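Local atomic coordinates of sensor histidine kinase (Clostridium perfringens, PDB entry 4ONX), a protein that is a sensor histidine kinase whose Cache-type sensor domain, present here, probably detects an external signal. Residues E41-I46 / W133-M138; I49-E54 / Q66-H71; Q53-N58 / G89-H94; H71-E74 / D78-I81. One frame throughout, in Å; residues are numbered along the deposited sequence.

How the contacts relate
All four contacts lie in one Cache domain, where helices pack on a four-stranded antiparallel sheet. Contact 1 spans the longest stretch of chain of the four, joining helix 33-47 to strand 129-139, and the other three are nested inside it. Contacts 2 and 3 start together on helix 50-58, share Q53 and E54, and have centres about 8 Å apart. Contacts 2 and 4 share H71 on helix 63-75, with centres about 14 Å apart. Contacts 3 and 4 are the furthest apart, about 17 Å between centres. Together they tie three successive helices to the sheet and to one another. Contacts 1, 2 and 4 also touch the third subunit, and zinc joins that subunit to this one.

Contact 1: E41-I46 / W133-M138; sequences ETAFSI and WFQPVM
A43 meets W133 and Q135 where a helix lies on the antiparallel sheet of the single Cache domain. Helix 41-46 and strand 133-138 run nearly parallel, at 12°, and their axes approach to 8.5 Å. The methyl of A43 points at the strand. Its CB comes to the edge of the indole, near the ring plane, 3.6 Å from W133 CD1. The same CB lies 3.9 Å from Q135 CB. The Q135 chain leaves with CG anti to the backbone N and then bends at chi2 (76°). This folds the amide back toward W133, two residues earlier on the strand. W133 NE1 donates to Q135 OE1 over 3.0 Å. The bond uses a lone pair in the carbonyl plane and lies close to the indole plane. It probably fixes the rotation of the amide and leaves NE2 facing F44. Q135 NE2 sits at the edge of the phenyl ring, 3.8 Å from F44 CD1, with ring and amide planes 88° apart. No hydrogen bond crosses between the two segments, so this is packing. Around it, W133 and F134 pair with an antiparallel strand of the second subunit, which continues the sheet. F44 packs on F44 of the third subunit. One bond before the amide carbon, Q135 CG lies 3.9 Å from A43 O, the carbonyl of the helix.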
loop_
_atom_site.group_PDB
_atom_site.type_symbol
_atom_site.label_atom_id
_atom_site.label_comp_id
_atom_site.label_asym_id
_atom_site.label_seq_id
_atom_site.Cartn_x
_atom_site.Cartn_y
_atom_site.Cartn_z
ATOM N N GLU E 41 -28.412 -5.389 -7.526
ATOM C CA GLU E 41 -28.227 -4.621 -6.280
ATOM C C GLU E 41 -26.797 -4.062 -6.226
ATOM O O GLU E 41 -26.578 -2.883 -5.927
ATOM C CB GLU E 41 -28.604 -5.445 -5.029
ATOM C CG GLU E 41 -27.646 -6.563 -4.677
ATOM C CD GLU E 41 -28.076 -7.325 -3.426
ATOM O OE1 GLU E 41 -28.713 -6.711 -2.539
ATOM O OE2 GLU E 41 -27.753 -8.532 -3.314
ATOM N N THR E 42 -25.829 -4.891 -6.589
ATOM C CA THR E 42 -24.443 -4.471 -6.573
ATOM C C THR E 42 -24.220 -3.268 -7.474
ATOM O O THR E 42 -23.594 -2.280 -7.077
ATOM C CB THR E 42 -23.532 -5.618 -7.019
ATOM O OG1 THR E 42 -23.681 -6.712 -6.112
ATOM C CG2 THR E 42 -22.080 -5.181 -7.033
ATOM N N ALA E 43 -24.730 -3.355 -8.692
ATOM C CA ALA E 43 -24.559 -2.278 -9.656
ATOM C C ALA E 43 -25.302 -1.037 -9.216
ATOM O O ALA E 43 -24.822 0.075 -9.377
ATOM C CB ALA E 43 -25.051 -2.718 -11.025
ATOM N N PHE E 44 -26.484 -1.235 -8.665
ATOM C CA PHE E 44 -27.283 -0.119 -8.236
ATOM C C PHE E 44 -26.586 0.607 -7.109
ATOM O O PHE E 44 -26.440 1.832 -7.127
ATOM C CB PHE E 44 -28.668 -0.593 -7.802
ATOM C CG PHE E 44 -29.527 0.503 -7.247
ATOM C CD1 PHE E 44 -30.124 1.421 -8.095
ATOM C CD2 PHE E 44 -29.724 0.627 -5.878
ATOM C CE1 PHE E 44 -30.905 2.446 -7.586
ATOM C CE2 PHE E 44 -30.504 1.646 -5.362
ATOM C CZ PHE E 44 -31.095 2.559 -6.218
ATOM N N SER E 45 -26.169 -0.160 -6.117
ATOM C CA SER E 45 -25.493 0.400 -4.978
ATOM C C SER E 45 -24.371 1.330 -5.405
ATOM O O SER E 45 -24.291 2.478 -4.972
ATOM C CB SER E 45 -24.948 -0.722 -4.114
ATOM O OG SER E 45 -24.114 -0.189 -3.113
ATOM N N ILE E 46 -23.517 0.831 -6.281
ATOM C CA ILE E 46 -22.385 1.614 -6.755
ATOM C C ILE E 46 -22.848 2.851 -7.519
ATOM O O ILE E 46 -22.265 3.920 -7.375
ATOM C CB ILE E 46 -21.448 0.760 -7.626
ATOM C CG1 ILE E 46 -20.885 -0.395 -6.798
ATOM C CG2 ILE E 46 -20.300 1.601 -8.156
ATOM C CD1 ILE E 46 -20.059 -1.385 -7.586
ATOM N N TRP E 133 -25.187 -7.212 -16.286
ATOM C CA TRP E 133 -26.246 -6.265 -15.991
ATOM C C TRP E 133 -25.678 -4.885 -16.180
ATOM O O TRP E 133 -24.649 -4.557 -15.602
ATOM C CB TRP E 133 -26.753 -6.411 -14.559
ATOM C CG TRP E 133 -27.635 -5.274 -14.141
ATOM C CD1 TRP E 133 -27.254 -4.150 -13.462
ATOM C CD2 TRP E 133 -29.027 -5.123 -14.411
ATOM N NE1 TRP E 133 -28.329 -3.318 -13.278
ATOM C CE2 TRP E 133 -29.430 -3.892 -13.855
ATOM C CE3 TRP E 133 -29.977 -5.909 -15.066
ATOM C CZ2 TRP E 133 -30.740 -3.431 -13.936
ATOM C CZ3 TRP E 133 -31.281 -5.453 -15.143
ATOM C CH2 TRP E 133 -31.650 -4.226 -14.583
ATOM N N PHE E 134 -26.346 -4.079 -16.994
ATOM C CA PHE E 134 -25.909 -2.719 -17.265
ATOM C C PHE E 134 -26.776 -1.727 -16.515
ATOM O O PHE E 134 -27.996 -1.792 -16.563
ATOM C CB PHE E 134 -25.948 -2.430 -18.763
ATOM C CG PHE E 134 -24.923 -3.196 -19.559
ATOM C CD1 PHE E 134 -25.134 -4.523 -19.904
ATOM C CD2 PHE E 134 -23.751 -2.578 -19.979
ATOM C CE1 PHE E 134 -24.192 -5.224 -20.639
ATOM C CE2 PHE E 134 -22.807 -3.276 -20.716
ATOM C CZ PHE E 134 -23.031 -4.601 -21.049
ATOM N N GLN E 135 -26.119 -0.789 -15.854
ATOM C CA GLN E 135 -26.771 0.205 -15.029
ATOM C C GLN E 135 -26.197 1.562 -15.359
ATOM O O GLN E 135 -24.996 1.771 -15.204
ATOM C CB GLN E 135 -26.449 -0.109 -13.568
ATOM C CG GLN E 135 -27.071 0.817 -12.538
ATOM C CD GLN E 135 -28.542 0.558 -12.321
ATOM O OE1 GLN E 135 -29.036 -0.536 -12.586
ATOM N NE2 GLN E 135 -29.245 1.561 -11.823
ATOM N N PRO E 136 -27.038 2.505 -15.801
ATOM C CA PRO E 136 -26.512 3.833 -16.106
ATOM C C PRO E 136 -26.154 4.576 -14.828
ATOM O O PRO E 136 -26.595 4.176 -13.754
ATOM C CB PRO E 136 -27.686 4.517 -16.801
ATOM C CG PRO E 136 -28.883 3.867 -16.212
ATOM C CD PRO E 136 -28.496 2.436 -15.982
ATOM N N VAL E 137 -25.352 5.627 -14.947
ATOM C CA VAL E 137 -24.960 6.438 -13.805
ATOM C C VAL E 137 -25.315 7.880 -14.099
ATOM O O VAL E 137 -24.964 8.405 -15.155
ATOM C CB VAL E 137 -23.458 6.360 -13.524
ATOM C CG1 VAL E 137 -23.112 7.222 -12.317
ATOM C CG2 VAL E 137 -23.034 4.922 -13.279
HETATM N N MSE E 138 -25.971 8.523 -13.135
HETATM C CA MSE E 138 -26.435 9.896 -13.289
HETATM C C MSE E 138 -25.860 10.846 -12.283
HETATM O O MSE E 138 -25.642 10.492 -11.125
HETATM C CB MSE E 138 -27.942 9.911 -13.066
HETATM C CG MSE E 138 -28.639 8.698 -13.670
HETATM SE SE MSE E 138 -28.807 8.947 -15.607
HETATM C CE MSE E 138 -30.384 7.799 -15.918
#

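Contact 2: I49-E54 / Q66-H71; sequences IPFIQE and QEYTKH. With ZN (zinc ion), chain O.
The backbones of 49-54 and 66-71 stay well apart, with I52 CA and Y68 CA the nearest pair at 9.7 Å, and side chains bridge the gap. Y68 receives all the contacts from the other segment. F51 and Y68 form a T-shaped pair. The edge of F51 points at one face of Y68, with planes at 88° and ring centroids 5.4 Å apart. F51 CZ does the touching, 4.0 Å from Y68 CE1, and sits toward the rim of the face. The F51 ring reaches this place with CG between the backbone N and the carbonyl carbon (chi1 66°). I49 CG2 covers the centre of one face of F51. Another branch of I49 meets Y68 from the opposite direction, with I49 CG1 3.9 Å from Y68 OH. I52 approaches at about a right angle, bringing I52 CD1 to 4.2 Å from Y68 CD2. E67 and H71, one helical turn apart, take no part in this packing. They bind zinc through E67 OE1 at 2.0 Å and H71 NE2 at 2.1 Å. E67 and H71 of the third subunit complete the four-ligand site, so the metal joins two subunits. E67 OE2 also makes a salt bridge with R64 of that subunit. Within helix 63-75, I65 adds to the packing against F51 and I52, and the Y68 ring meets F72. On the sheet side, Q66 and T69 reach H94 of strand 90-95, while Q53 and E54 touch strand 129-139.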
loop_
_atom_site.group_PDB
_atom_site.type_symbol
_atom_site.label_atom_id
_atom_site.label_comp_id
_atom_site.label_asym_id
_atom_site.label_seq_id
_atom_site.Cartn_x
_atom_site.Cartn_y
_atom_site.Cartn_z
ATOM N N ILE E 49 -23.571 5.983 -5.354
ATOM C CA ILE E 49 -22.527 6.611 -4.549
ATOM C C ILE E 49 -22.165 7.998 -5.081
ATOM O O ILE E 49 -21.713 8.134 -6.215
ATOM C CB ILE E 49 -21.225 5.794 -4.546
ATOM C CG1 ILE E 49 -21.472 4.343 -4.131
ATOM C CG2 ILE E 49 -20.201 6.450 -3.625
ATOM C CD1 ILE E 49 -22.015 4.185 -2.735
ATOM N N PRO E 50 -22.301 9.027 -4.245
ATOM C CA PRO E 50 -21.984 10.378 -4.691
ATOM C C PRO E 50 -20.624 10.514 -5.375
ATOM O O PRO E 50 -20.555 11.010 -6.499
ATOM C CB PRO E 50 -21.988 11.185 -3.394
ATOM C CG PRO E 50 -22.901 10.446 -2.494
ATOM C CD PRO E 50 -22.784 8.997 -2.856
ATOM N N PHE E 51 -19.562 10.046 -4.730
ATOM C CA PHE E 51 -18.233 10.198 -5.313
ATOM C C PHE E 51 -18.028 9.417 -6.615
ATOM O O PHE E 51 -17.160 9.770 -7.400
ATOM C CB PHE E 51 -17.110 9.910 -4.299
ATOM C CG PHE E 51 -17.034 8.484 -3.822
ATOM C CD1 PHE E 51 -16.494 7.492 -4.624
ATOM C CD2 PHE E 51 -17.414 8.151 -2.532
ATOM C CE1 PHE E 51 -16.399 6.182 -4.172
ATOM C CE2 PHE E 51 -17.311 6.844 -2.069
ATOM C CZ PHE E 51 -16.810 5.856 -2.893
ATOM N N ILE E 52 -18.803 8.359 -6.836
ATOM C CA ILE E 52 -18.701 7.598 -8.075
ATOM C C ILE E 52 -19.267 8.451 -9.189
ATOM O O ILE E 52 -18.745 8.476 -10.298
ATOM C CB ILE E 52 -19.488 6.273 -8.016
ATOM C CG1 ILE E 52 -18.847 5.298 -7.023
ATOM C CG2 ILE E 52 -19.509 5.598 -9.374
ATOM C CD1 ILE E 52 -17.501 4.750 -7.452
ATOM N N GLN E 53 -20.337 9.165 -8.873
ATOM C CA GLN E 53 -20.994 10.030 -9.839
ATOM C C GLN E 53 -20.097 11.200 -10.212
ATOM O O GLN E 53 -19.878 11.464 -11.392
ATOM C CB GLN E 53 -22.325 10.514 -9.267
ATOM C CG GLN E 53 -23.283 9.363 -9.002
ATOM C CD GLN E 53 -24.493 9.756 -8.193
ATOM O OE1 GLN E 53 -24.589 10.875 -7.700
ATOM N NE2 GLN E 53 -25.422 8.824 -8.041
ATOM N N GLU E 54 -19.570 11.887 -9.203
ATOM C CA GLU E 54 -18.688 13.030 -9.436
ATOM C C GLU E 54 -17.471 12.623 -10.243
ATOM O O GLU E 54 -17.060 13.329 -11.158
ATOM C CB GLU E 54 -18.230 13.646 -8.116
ATOM C CG GLU E 54 -19.342 14.296 -7.310
ATOM C CD GLU E 54 -18.864 14.864 -5.981
ATOM O OE1 GLU E 54 -19.616 14.762 -4.993
ATOM O OE2 GLU E 54 -17.732 15.397 -5.913
ATOM N N GLN E 66 -10.587 3.244 -8.373
ATOM C CA GLN E 66 -10.221 2.031 -9.053
ATOM C C GLN E 66 -10.203 0.919 -7.992
ATOM O O GLN E 66 -10.873 -0.109 -8.129
ATOM C CB GLN E 66 -8.851 2.218 -9.711
ATOM C CG GLN E 66 -8.627 1.428 -10.989
ATOM C CD GLN E 66 -8.616 -0.060 -10.791
ATOM O OE1 GLN E 66 -8.348 -0.554 -9.698
ATOM N NE2 GLN E 66 -8.867 -0.791 -11.866
ATOM N N GLU E 67 -9.487 1.169 -6.903
ATOM C CA GLU E 67 -9.380 0.202 -5.810
ATOM C C GLU E 67 -10.751 -0.111 -5.195
ATOM O O GLU E 67 -11.027 -1.256 -4.815
ATOM C CB GLU E 67 -8.398 0.726 -4.752
ATOM C CG GLU E 67 -7.963 -0.288 -3.693
ATOM C CD GLU E 67 -9.016 -0.586 -2.644
ATOM O OE1 GLU E 67 -9.952 0.216 -2.493
ATOM O OE2 GLU E 67 -8.890 -1.611 -1.952
ATOM N N TYR E 68 -11.607 0.902 -5.092
ATOM C CA TYR E 68 -12.938 0.721 -4.517
ATOM C C TYR E 68 -13.709 -0.428 -5.161
ATOM O O TYR E 68 -14.414 -1.170 -4.475
ATOM C CB TYR E 68 -13.750 2.016 -4.634
ATOM C CG TYR E 68 -15.179 1.880 -4.148
ATOM C CD1 TYR E 68 -15.482 2.009 -2.813
ATOM C CD2 TYR E 68 -16.215 1.629 -5.031
ATOM C CE1 TYR E 68 -16.778 1.895 -2.362
ATOM C CE2 TYR E 68 -17.518 1.513 -4.592
ATOM C CZ TYR E 68 -17.790 1.645 -3.247
ATOM O OH TYR E 68 -19.077 1.532 -2.768
ATOM N N THR E 69 -13.573 -0.568 -6.472
ATOM C CA THR E 69 -14.289 -1.607 -7.198
ATOM C C THR E 69 -13.783 -3.012 -6.885
ATOM O O THR E 69 -14.498 -3.996 -7.083
ATOM C CB THR E 69 -14.170 -1.426 -8.723
ATOM O OG1 THR E 69 -12.801 -1.556 -9.118
ATOM C CG2 THR E 69 -14.719 -0.073 -9.164
ATOM N N LYS E 70 -12.557 -3.105 -6.393
ATOM C CA LYS E 70 -11.941 -4.396 -6.102
ATOM C C LYS E 70 -12.676 -5.165 -4.991
ATOM O O LYS E 70 -12.729 -6.390 -5.013
ATOM C CB LYS E 70 -10.460 -4.174 -5.759
ATOM C CG LYS E 70 -9.583 -5.419 -5.676
ATOM C CD LYS E 70 -8.115 -5.007 -5.570
ATOM C CE LYS E 70 -7.142 -6.201 -5.396
ATOM N NZ LYS E 70 -7.030 -6.687 -3.986
ATOM N N HIS E 71 -13.276 -4.446 -4.048
ATOM C CA HIS E 71 -13.989 -5.090 -2.943
ATOM C C HIS E 71 -15.118 -6.000 -3.382
ATOM O O HIS E 71 -15.410 -7.007 -2.729
ATOM C CB HIS E 71 -14.602 -4.041 -2.027
ATOM C CG HIS E 71 -13.598 -3.169 -1.380
ATOM N ND1 HIS E 71 -12.992 -3.498 -0.191
ATOM C CD2 HIS E 71 -13.073 -1.984 -1.762
ATOM C CE1 HIS E 71 -12.137 -2.546 0.138
ATOM N NE2 HIS E 71 -12.174 -1.617 -0.799
HETATM ZN ZN ZN O . -10.717 -0.093 -0.616
#

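Contact 3: Q53-N58 / G89-H94; sequences QEDLSN and GVKYSH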
loop_
_atom_site.group_PDB
_atom_site.type_symbol
_atom_site.label_atom_id
_atom_site.label_comp_id
_atom_site.label_asym_id
_atom_site.label_seq_id
_atom_site.Cartn_x
_atom_site.Cartn_y
_atom_site.Cartn_z
ATOM N N GLN E 53 -20.337 9.165 -8.873
ATOM C CA GLN E 53 -20.994 10.030 -9.839
ATOM C C GLN E 53 -20.097 11.200 -10.212
ATOM O O GLN E 53 -19.878 11.464 -11.392
ATOM C CB GLN E 53 -22.325 10.514 -9.267
ATOM C CG GLN E 53 -23.283 9.363 -9.002
ATOM C CD GLN E 53 -24.493 9.756 -8.193
ATOM O OE1 GLN E 53 -24.589 10.875 -7.700
ATOM N NE2 GLN E 53 -25.422 8.824 -8.041
ATOM N N GLU E 54 -19.570 11.887 -9.203
ATOM C CA GLU E 54 -18.688 13.030 -9.436
ATOM C C GLU E 54 -17.471 12.623 -10.243
ATOM O O GLU E 54 -17.060 13.329 -11.158
ATOM C CB GLU E 54 -18.230 13.646 -8.116
ATOM C CG GLU E 54 -19.342 14.296 -7.310
ATOM C CD GLU E 54 -18.864 14.864 -5.981
ATOM O OE1 GLU E 54 -19.616 14.762 -4.993
ATOM O OE2 GLU E 54 -17.732 15.397 -5.913
ATOM N N ASP E 55 -16.907 11.472 -9.911
ATOM C CA ASP E 55 -15.717 10.995 -10.595
ATOM C C ASP E 55 -15.943 10.814 -12.088
ATOM O O ASP E 55 -15.121 11.238 -12.891
ATOM C CB ASP E 55 -15.213 9.701 -9.958
ATOM C CG ASP E 55 -14.008 9.140 -10.669
ATOM O OD1 ASP E 55 -14.165 8.611 -11.784
ATOM O OD2 ASP E 55 -12.906 9.193 -10.092
ATOM N N LEU E 56 -17.057 10.196 -12.464
ATOM C CA LEU E 56 -17.348 9.993 -13.875
ATOM C C LEU E 56 -17.576 11.313 -14.578
ATOM O O LEU E 56 -17.199 11.480 -15.738
ATOM C CB LEU E 56 -18.550 9.078 -14.061
ATOM C CG LEU E 56 -18.302 7.632 -13.636
ATOM C CD1 LEU E 56 -19.581 6.820 -13.762
ATOM C CD2 LEU E 56 -17.183 7.017 -14.465
ATOM N N SER E 57 -18.198 12.250 -13.877
ATOM C CA SER E 57 -18.448 13.569 -14.430
ATOM C C SER E 57 -17.122 14.279 -14.721
ATOM O O SER E 57 -16.870 14.675 -15.848
ATOM C CB SER E 57 -19.285 14.389 -13.456
ATOM O OG SER E 57 -19.434 15.715 -13.913
ATOM N N ASN E 58 -16.276 14.383 -13.698
ATOM C CA ASN E 58 -14.961 15.048 -13.790
ATOM C C ASN E 58 -13.994 14.561 -14.865
ATOM O O ASN E 58 -13.212 15.343 -15.381
ATOM C CB ASN E 58 -14.229 14.936 -12.449
ATOM C CG ASN E 58 -14.850 15.792 -11.366
ATOM O OD1 ASN E 58 -15.474 16.815 -11.647
ATOM N ND2 ASN E 58 -14.653 15.392 -10.115
ATOM N N GLY E 89 -15.635 5.765 -22.385
ATOM C CA GLY E 89 -15.389 4.335 -22.372
ATOM C C GLY E 89 -15.035 3.814 -21.001
ATOM O O GLY E 89 -15.187 4.505 -19.993
ATOM N N VAL E 90 -14.572 2.572 -20.969
ATOM C CA VAL E 90 -14.186 1.920 -19.724
ATOM C C VAL E 90 -13.149 2.771 -19.015
ATOM O O VAL E 90 -12.142 3.135 -19.605
ATOM C CB VAL E 90 -13.619 0.513 -19.985
ATOM C CG1 VAL E 90 -13.019 -0.083 -18.719
ATOM C CG2 VAL E 90 -14.708 -0.392 -20.546
ATOM N N LYS E 91 -13.412 3.084 -17.749
ATOM C CA LYS E 91 -12.520 3.911 -16.955
ATOM C C LYS E 91 -11.866 3.061 -15.863
ATOM O O LYS E 91 -10.649 3.046 -15.738
ATOM C CB LYS E 91 -13.308 5.074 -16.355
ATOM C CG LYS E 91 -12.467 6.168 -15.723
ATOM C CD LYS E 91 -13.382 7.303 -15.277
ATOM C CE LYS E 91 -12.766 8.579 -14.833
ATOM N NZ LYS E 91 -11.467 8.339 -14.210
ATOM N N TYR E 92 -12.677 2.361 -15.074
ATOM C CA TYR E 92 -12.168 1.483 -14.026
ATOM C C TYR E 92 -12.683 0.090 -14.318
ATOM O O TYR E 92 -13.699 -0.075 -14.998
ATOM C CB TYR E 92 -12.632 1.925 -12.651
ATOM C CG TYR E 92 -12.325 3.369 -12.339
ATOM C CD1 TYR E 92 -11.014 3.799 -12.160
ATOM C CD2 TYR E 92 -13.344 4.296 -12.183
ATOM C CE1 TYR E 92 -10.727 5.117 -11.865
ATOM C CE2 TYR E 92 -13.070 5.616 -11.886
ATOM C CZ TYR E 92 -11.761 6.024 -11.725
ATOM O OH TYR E 92 -11.472 7.344 -11.425
ATOM N N SER E 93 -11.970 -0.914 -13.828
ATOM C CA SER E 93 -12.350 -2.286 -14.083
ATOM C C SER E 93 -11.607 -3.276 -13.221
ATOM O O SER E 93 -10.426 -3.116 -12.967
ATOM C CB SER E 93 -12.068 -2.637 -15.550
ATOM O OG SER E 93 -12.246 -4.017 -15.783
ATOM N N HIS E 94 -12.308 -4.306 -12.781
ATOM C CA HIS E 94 -11.695 -5.379 -12.009
ATOM C C HIS E 94 -12.363 -6.687 -12.336
ATOM O O HIS E 94 -13.559 -6.731 -12.601
ATOM C CB HIS E 94 -11.734 -5.124 -10.509
ATOM C CG HIS E 94 -10.538 -4.395 -9.989
ATOM N ND1 HIS E 94 -9.343 -5.032 -9.723
ATOM C CD2 HIS E 94 -10.356 -3.098 -9.648
ATOM C CE1 HIS E 94 -8.469 -4.153 -9.262
ATOM N NE2 HIS E 94 -9.061 -2.973 -9.202
#
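The ring of Y92 turns its edge to the carboxylate of D55, and the two side chains come from opposite directions. Y92 OH donates to D55 OD2 over 2.7 Å. It meets that oxygen on the syn side, 16° out of the carboxylate plane, and the carboxylate and ring planes are 52° apart. D55 extends toward the strand with CG anti to its own backbone N. The hydroxyl of Y92 is also an acceptor. K91 NZ donates to Y92 OH over 3.0 Å, and the backbone N of N62 gives a further hydrogen bond. Three partners therefore grip this buried oxygen. K91 NZ makes a long salt bridge to D55 OD1, at 3.6 Å, and its main polar partner is the carbonyl of E60. The nearby lysine probably favours the charged form of D55. The N-to-C directions of helix 53-58 and strand 90-94 differ by 136°, and the strand is an outermost one of the Cache-domain sheet within this chain. The strand carries a classic beta bulge here, in which K91 and Y92 both face V84. Both residues of the bulge point their CB atoms at the helix. Their chains lie together, with K91 CG over one face of the Y92 ring, toward the rim. L56 makes the apolar part of the contact. It slides past K91 in the opposite direction, with L56 CD2 3.9 Å from K91 CD. L56 also packs on V84 of the adjacent strand 81-86 and on V137 of strand 129-139.

Contact 4: H71-E74 / D78-I81; sequences HFIE and DVDI. With ZN (zinc ion), chain O.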
loop_
_atom_site.group_PDB
_atom_site.type_symbol
_atom_site.label_atom_id
_atom_site.label_comp_id
_atom_site.label_asym_id
_atom_site.label_seq_id
_atom_site.Cartn_x
_atom_site.Cartn_y
_atom_site.Cartn_z
ATOM N N HIS E 71 -13.276 -4.446 -4.048
ATOM C CA HIS E 71 -13.989 -5.090 -2.943
ATOM C C HIS E 71 -15.118 -6.000 -3.382
ATOM O O HIS E 71 -15.410 -7.007 -2.729
ATOM C CB HIS E 71 -14.602 -4.041 -2.027
ATOM C CG HIS E 71 -13.598 -3.169 -1.380
ATOM N ND1 HIS E 71 -12.992 -3.498 -0.191
ATOM C CD2 HIS E 71 -13.073 -1.984 -1.762
ATOM C CE1 HIS E 71 -12.137 -2.546 0.138
ATOM N NE2 HIS E 71 -12.174 -1.617 -0.799
ATOM N N PHE E 72 -15.770 -5.626 -4.473
ATOM C CA PHE E 72 -16.926 -6.365 -4.933
ATOM C C PHE E 72 -16.543 -7.707 -5.518
ATOM O O PHE E 72 -17.231 -8.704 -5.297
ATOM C CB PHE E 72 -17.747 -5.489 -5.870
ATOM C CG PHE E 72 -18.243 -4.252 -5.205
ATOM C CD1 PHE E 72 -19.404 -4.278 -4.468
ATOM C CD2 PHE E 72 -17.502 -3.077 -5.251
ATOM C CE1 PHE E 72 -19.845 -3.147 -3.806
ATOM C CE2 PHE E 72 -17.940 -1.942 -4.597
ATOM C CZ PHE E 72 -19.115 -1.979 -3.866
ATOM N N ILE E 73 -15.431 -7.742 -6.228
ATOM C CA ILE E 73 -14.946 -8.996 -6.775
ATOM C C ILE E 73 -14.568 -9.926 -5.615
ATOM O O ILE E 73 -15.055 -11.043 -5.520
ATOM C CB ILE E 73 -13.695 -8.789 -7.634
ATOM C CG1 ILE E 73 -13.966 -7.813 -8.778
ATOM C CG2 ILE E 73 -13.212 -10.116 -8.173
ATOM C CD1 ILE E 73 -15.025 -8.259 -9.761
ATOM N N GLU E 74 -13.735 -9.411 -4.711
ATOM C CA GLU E 74 -13.237 -10.155 -3.544
ATOM C C GLU E 74 -14.311 -10.711 -2.626
ATOM O O GLU E 74 -14.296 -11.886 -2.278
ATOM C CB GLU E 74 -12.369 -9.237 -2.671
ATOM C CG GLU E 74 -11.097 -8.717 -3.312
ATOM C CD GLU E 74 -10.387 -7.672 -2.458
ATOM O OE1 GLU E 74 -10.957 -7.227 -1.436
ATOM O OE2 GLU E 74 -9.263 -7.262 -2.829
ATOM N N ASP E 78 -20.632 -14.234 -6.538
ATOM C CA ASP E 78 -21.249 -14.208 -7.871
ATOM C C ASP E 78 -20.809 -13.071 -8.787
ATOM O O ASP E 78 -21.317 -12.962 -9.900
ATOM C CB ASP E 78 -22.776 -14.210 -7.751
ATOM C CG ASP E 78 -23.321 -15.545 -7.279
ATOM O OD1 ASP E 78 -22.653 -16.575 -7.498
ATOM O OD2 ASP E 78 -24.435 -15.570 -6.714
ATOM N N VAL E 79 -19.890 -12.227 -8.339
ATOM C CA VAL E 79 -19.426 -11.137 -9.175
ATOM C C VAL E 79 -18.024 -11.424 -9.664
ATOM O O VAL E 79 -17.066 -11.294 -8.915
ATOM C CB VAL E 79 -19.416 -9.809 -8.424
ATOM C CG1 VAL E 79 -18.844 -8.712 -9.301
ATOM C CG2 VAL E 79 -20.824 -9.449 -7.990
ATOM N N ASP E 80 -17.911 -11.788 -10.934
ATOM C CA ASP E 80 -16.627 -12.097 -11.541
ATOM C C ASP E 80 -16.058 -10.923 -12.325
ATOM O O ASP E 80 -14.874 -10.912 -12.646
ATOM C CB ASP E 80 -16.778 -13.267 -12.504
ATOM C CG ASP E 80 -17.314 -14.522 -11.835
ATOM O OD1 ASP E 80 -17.083 -14.699 -10.620
ATOM O OD2 ASP E 80 -17.932 -15.347 -12.549
ATOM N N ILE E 81 -16.898 -9.946 -12.651
ATOM C CA ILE E 81 -16.468 -8.799 -13.437
ATOM C C ILE E 81 -17.238 -7.556 -13.059
ATOM O O ILE E 81 -18.448 -7.597 -12.851
ATOM C CB ILE E 81 -16.757 -9.034 -14.952
ATOM C CG1 ILE E 81 -16.189 -10.382 -15.425
ATOM C CG2 ILE E 81 -16.288 -7.866 -15.833
ATOM C CD1 ILE E 81 -16.433 -10.708 -16.884
HETATM ZN ZN ZN O . -10.717 -0.093 -0.616
#
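I73 and V79 supply the apolar contact between the end of helix 63-75 and the loop that follows it. Their CA atoms are 5.5 Å apart, the nearest pair between the two segments. V79 points at the helix, and its CG1 lies 3.9 Å from I73 CD1. In I73, CG1 is anti to the carbonyl carbon (chi1 -58°), and a turn at chi2 (-62°) brings the terminal methyl to the loop.

Side chain to backbone contacts make up much of the rest. I73 CD1 lies 3.8 Å from V79 O. It also lies against the next peptide, 3.8 Å from D80 C and 3.8 Å from I81 N. In return V79 CB packs on the helix backbone, 4.0 Å from F72 O.

No hydrogen bond crosses between the segments. The polar end of D80 turns to another partner, and its OD2 accepts from the backbone N of Y152.

F72 packs against helix 33-47, on T42 and I46. An aromatic contact crosses to the third subunit, where the zinc ligand H71 meets Y68 of that subunit edge-to-face.

Beyond the turn the chain enters strand 81-86 of the Cache-domain sheet through a classic beta bulge, with D80 and I81 both facing G150.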